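Local coordinates for hypothetical protein Atu1826 (Agrobacterium tumefaciens, PDB 2I3D), which is of unknown function but has an alpha/beta-hydrolase fold and is probably a serine hydrolase related to the S15 X-Pro dipeptidyl-peptidase family, at residues 168-173 and 236-241. Residues are numbered along the deposited sequence; the frame is centred on the assembly and turned at random.
Sequences PSSGLI and ELVPEP. With MG (magnesium ion), chain G.
Ser170, near the start of strand 171-176, meets the irregular C-terminal tail around Val238, their CA atoms 6.1 Å apart, and no hydrogen bond links the two backbones. One small side chain makes the whole junction from segment 168-173. Ser170 points its CB toward the tail, where it touches Val238 CG2 at 3.8 Å and lies 3.9 Å from the carbonyl oxygen Leu237 O. Ser170 OG lies 3.6 Å from Pro239 CD, the ring carbon bonded to the proline nitrogen. The valine turns CG1 anti to its backbone N (chi1 172°), which leaves CG2 beside that nitrogen and against the serine's CB and OG, with CG1 at the fringe, 4.0 Å from Ser170 OG. On the tail side the hydroxyl thus faces carbon atoms, and its polar need is met by a hydrogen bond with the backbone N of Leu201, in the loop leading to strand 202-207. Leu237 and Pro239 also rest on Leu201, while Val238 packs on Arg232 of helix 218-233, whose guanidinium makes a weak hydrogen bond to Ser170 O. Farther along the tail, Glu240 bends at chi2 (-50°) and binds a magnesium ion through OE2 at 2.2 Å. Four waters also bind the ion; water 2 donates a hydrogen bond to Glu240 OE1 and water 1 another to Pro239 O (3.2 Å), so the ion reaches the backbone through a water and the carboxylate both directly and through a water. Between the segments themselves the chemistry is van der Waals packing over a small area, 96 Å² in all, which implies that the tail is held only loosely beside the N-terminal end of this inner strand of the sheet, with its contacts to Leu201 and Arg232 adding to the hold.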
ATOM      1  N   PRO B 168       1.348 -18.260 -23.143  1.00 17.09           N
ATOM      2  CA  PRO B 168       2.409 -19.257 -23.354  1.00 17.00           C
ATOM      3  C   PRO B 168       2.825 -20.135 -22.131  1.00 16.17           C
ATOM      4  O   PRO B 168       3.592 -21.123 -22.257  1.00 16.25           O
ATOM      5  CB  PRO B 168       3.562 -18.372 -23.850  1.00 17.53           C
ATOM      6  CG  PRO B 168       3.404 -17.143 -23.038  1.00 17.72           C
ATOM      7  CD  PRO B 168       1.912 -16.898 -23.023  1.00 16.66           C
ATOM      8  N   SER B 169       2.341 -19.755 -20.956  1.00 15.25           N
ATOM      9  CA  SER B 169       2.801 -20.379 -19.719  1.00 12.91           C
ATOM     10  C   SER B 169       1.642 -20.573 -18.765  1.00 12.75           C
ATOM     11  O   SER B 169       0.607 -19.868 -18.841  1.00 13.08           O
ATOM     12  CB  SER B 169       3.871 -19.509 -19.029  1.00 14.66           C
ATOM     13  OG  SER B 169       5.012 -19.371 -19.870  1.00 18.38           O
ATOM     14  N   SER B 170       1.833 -21.530 -17.862  1.00 11.16           N
ATOM     15  CA  SER B 170       0.933 -21.732 -16.745  1.00 10.58           C
ATOM     16  C   SER B 170       1.191 -20.628 -15.701  1.00 10.28           C
ATOM     17  O   SER B 170       2.311 -20.159 -15.534  1.00 10.62           O
ATOM     18  CB  SER B 170       1.240 -23.094 -16.121  1.00 11.47           C
ATOM     19  OG  SER B 170       0.896 -24.130 -17.064  1.00 11.55           O
ATOM     20  N   GLY B 171       0.148 -20.271 -14.961  1.00  9.53           N
ATOM     21  CA  GLY B 171       0.338 -19.291 -13.890  1.00  9.67           C
ATOM     22  C   GLY B 171      -0.912 -19.162 -13.036  1.00  9.87           C
ATOM     23  O   GLY B 171      -1.917 -19.876 -13.226  1.00  9.97           O
ATOM     24  N   LEU B 172      -0.843 -18.211 -12.116  1.00  9.74           N
ATOM     25  CA  LEU B 172      -1.881 -17.966 -11.106  1.00 10.31           C
ATOM     26  C   LEU B 172      -2.570 -16.631 -11.391  1.00 11.11           C
ATOM     27  O   LEU B 172      -1.886 -15.609 -11.590  1.00 11.20           O
ATOM     28  CB  LEU B 172      -1.185 -17.886  -9.740  1.00 10.04           C
ATOM     29  CG  LEU B 172      -2.089 -17.441  -8.572  1.00 10.55           C
ATOM     30  CD1 LEU B 172      -3.143 -18.478  -8.243  1.00 12.36           C
ATOM     31  CD2 LEU B 172      -1.237 -17.146  -7.361  1.00 10.87           C
ATOM     32  N   ILE B 173      -3.908 -16.639 -11.367  1.00  8.95           N
ATOM     33  CA  ILE B 173      -4.688 -15.404 -11.408  1.00  9.54           C
ATOM     34  C   ILE B 173      -5.456 -15.423 -10.110  1.00  9.03           C
ATOM     35  O   ILE B 173      -6.125 -16.420  -9.782  1.00  9.23           O
ATOM     36  CB  ILE B 173      -5.614 -15.339 -12.638  1.00 10.70           C
ATOM     37  CG1 ILE B 173      -4.762 -15.246 -13.904  1.00 10.00           C
ATOM     38  CG2 ILE B 173      -6.566 -14.162 -12.536  1.00 11.90           C
ATOM     39  CD1 ILE B 173      -5.538 -15.261 -15.222  1.00 12.67           C
ATOM     40  N   GLU B 236       4.283 -29.412  -9.778  1.00 10.79           N
ATOM     41  CA  GLU B 236       2.820 -29.504  -9.950  1.00 11.13           C
ATOM     42  C   GLU B 236       2.209 -28.347 -10.767  1.00 11.89           C
ATOM     43  O   GLU B 236       2.875 -27.345 -11.070  1.00 12.16           O
ATOM     44  CB  GLU B 236       2.142 -29.461  -8.567  1.00 11.10           C
ATOM     45  CG  GLU B 236       2.569 -30.624  -7.632  1.00 11.98           C
ATOM     46  CD  GLU B 236       2.090 -30.415  -6.226  1.00 12.17           C
ATOM     47  OE1 GLU B 236       0.872 -30.178  -6.042  1.00 12.63           O
ATOM     48  OE2 GLU B 236       2.914 -30.495  -5.302  1.00 17.34           O
ATOM     49  N   LEU B 237       0.912 -28.475 -11.056  1.00 11.68           N
ATOM     50  CA  LEU B 237       0.104 -27.376 -11.603  1.00 11.61           C
ATOM     51  C   LEU B 237       0.588 -26.875 -12.986  1.00 11.12           C
ATOM     52  O   LEU B 237       0.435 -25.708 -13.338  1.00 11.34           O
ATOM     53  CB  LEU B 237      -0.001 -26.230 -10.579  1.00 10.81           C
ATOM     54  CG  LEU B 237      -0.600 -26.673  -9.245  1.00 11.69           C
ATOM     55  CD1 LEU B 237      -0.689 -25.440  -8.368  1.00 11.80           C
ATOM     56  CD2 LEU B 237      -2.019 -27.302  -9.444  1.00 12.46           C
ATOM     57  N   VAL B 238       1.242 -27.773 -13.727  1.00 10.99           N
ATOM     58  CA  VAL B 238       1.518 -27.573 -15.112  1.00 12.00           C
ATOM     59  C   VAL B 238       1.171 -28.919 -15.803  1.00 13.09           C
ATOM     60  O   VAL B 238       1.390 -29.994 -15.229  1.00 13.38           O
ATOM     61  CB  VAL B 238       2.986 -27.268 -15.307  1.00 14.01           C
ATOM     62  CG1 VAL B 238       3.388 -27.245 -16.778  1.00 16.58           C
ATOM     63  CG2 VAL B 238       3.330 -25.940 -14.699  1.00 14.40           C
ATOM     64  N   PRO B 239       0.620 -28.862 -17.008  1.00 12.91           N
ATOM     65  CA  PRO B 239       0.229 -30.076 -17.710  1.00 13.88           C
ATOM     66  C   PRO B 239       1.404 -31.009 -18.007  1.00 14.37           C
ATOM     67  O   PRO B 239       2.555 -30.575 -18.080  1.00 14.71           O
ATOM     68  CB  PRO B 239      -0.415 -29.546 -19.013  1.00 15.38           C
ATOM     69  CG  PRO B 239      -0.798 -28.118 -18.704  1.00 15.13           C
ATOM     70  CD  PRO B 239       0.241 -27.638 -17.744  1.00 14.10           C
ATOM     71  N   GLU B 240       1.111 -32.289 -18.185  1.00 15.39           N
ATOM     72  CA  GLU B 240       2.174 -33.266 -18.567  1.00 16.39           C
ATOM     73  C   GLU B 240       2.814 -32.929 -19.914  1.00 17.39           C
ATOM     74  O   GLU B 240       2.156 -32.260 -20.735  1.00 18.76           O
ATOM     75  CB  GLU B 240       1.534 -34.669 -18.636  1.00 15.34           C
ATOM     76  CG  GLU B 240       1.157 -35.194 -17.250  1.00 17.71           C
ATOM     77  CD  GLU B 240       2.316 -35.074 -16.274  1.00 20.84           C
ATOM     78  OE1 GLU B 240       3.273 -35.880 -16.433  1.00 20.52           O
ATOM     79  OE2 GLU B 240       2.283 -34.176 -15.374  1.00 22.84           O
ATOM     80  N   PRO B 241       4.075 -33.423 -20.165  1.00 19.68           N
ATOM     81  CA  PRO B 241       4.790 -33.185 -21.420  1.00 21.92           C
ATOM     82  C   PRO B 241       3.955 -33.450 -22.673  1.00 23.23           C
ATOM     83  O   PRO B 241       4.047 -32.662 -23.620  1.00 25.77           O
ATOM     84  CB  PRO B 241       6.012 -34.143 -21.333  1.00 22.28           C
ATOM     85  CG  PRO B 241       6.344 -34.198 -19.845  1.00 20.99           C
ATOM     86  CD  PRO B 241       4.901 -34.201 -19.208  1.00 19.36           C
TER
HETATM   87 MG    MG G 602       4.015 -33.351 -14.263  0.80 18.84          MG
HETATM   88  O   HOH W   1       4.228 -31.935 -15.659  1.00 28.06           O
HETATM   89  O   HOH W   2       5.395 -34.748 -15.226  1.00 26.12           O
HETATM   90  O   HOH W   3       5.327 -32.449 -13.227  1.00 23.27           O
HETATM   91  O   HOH W   4       3.598 -34.972 -12.703  1.00 24.02           O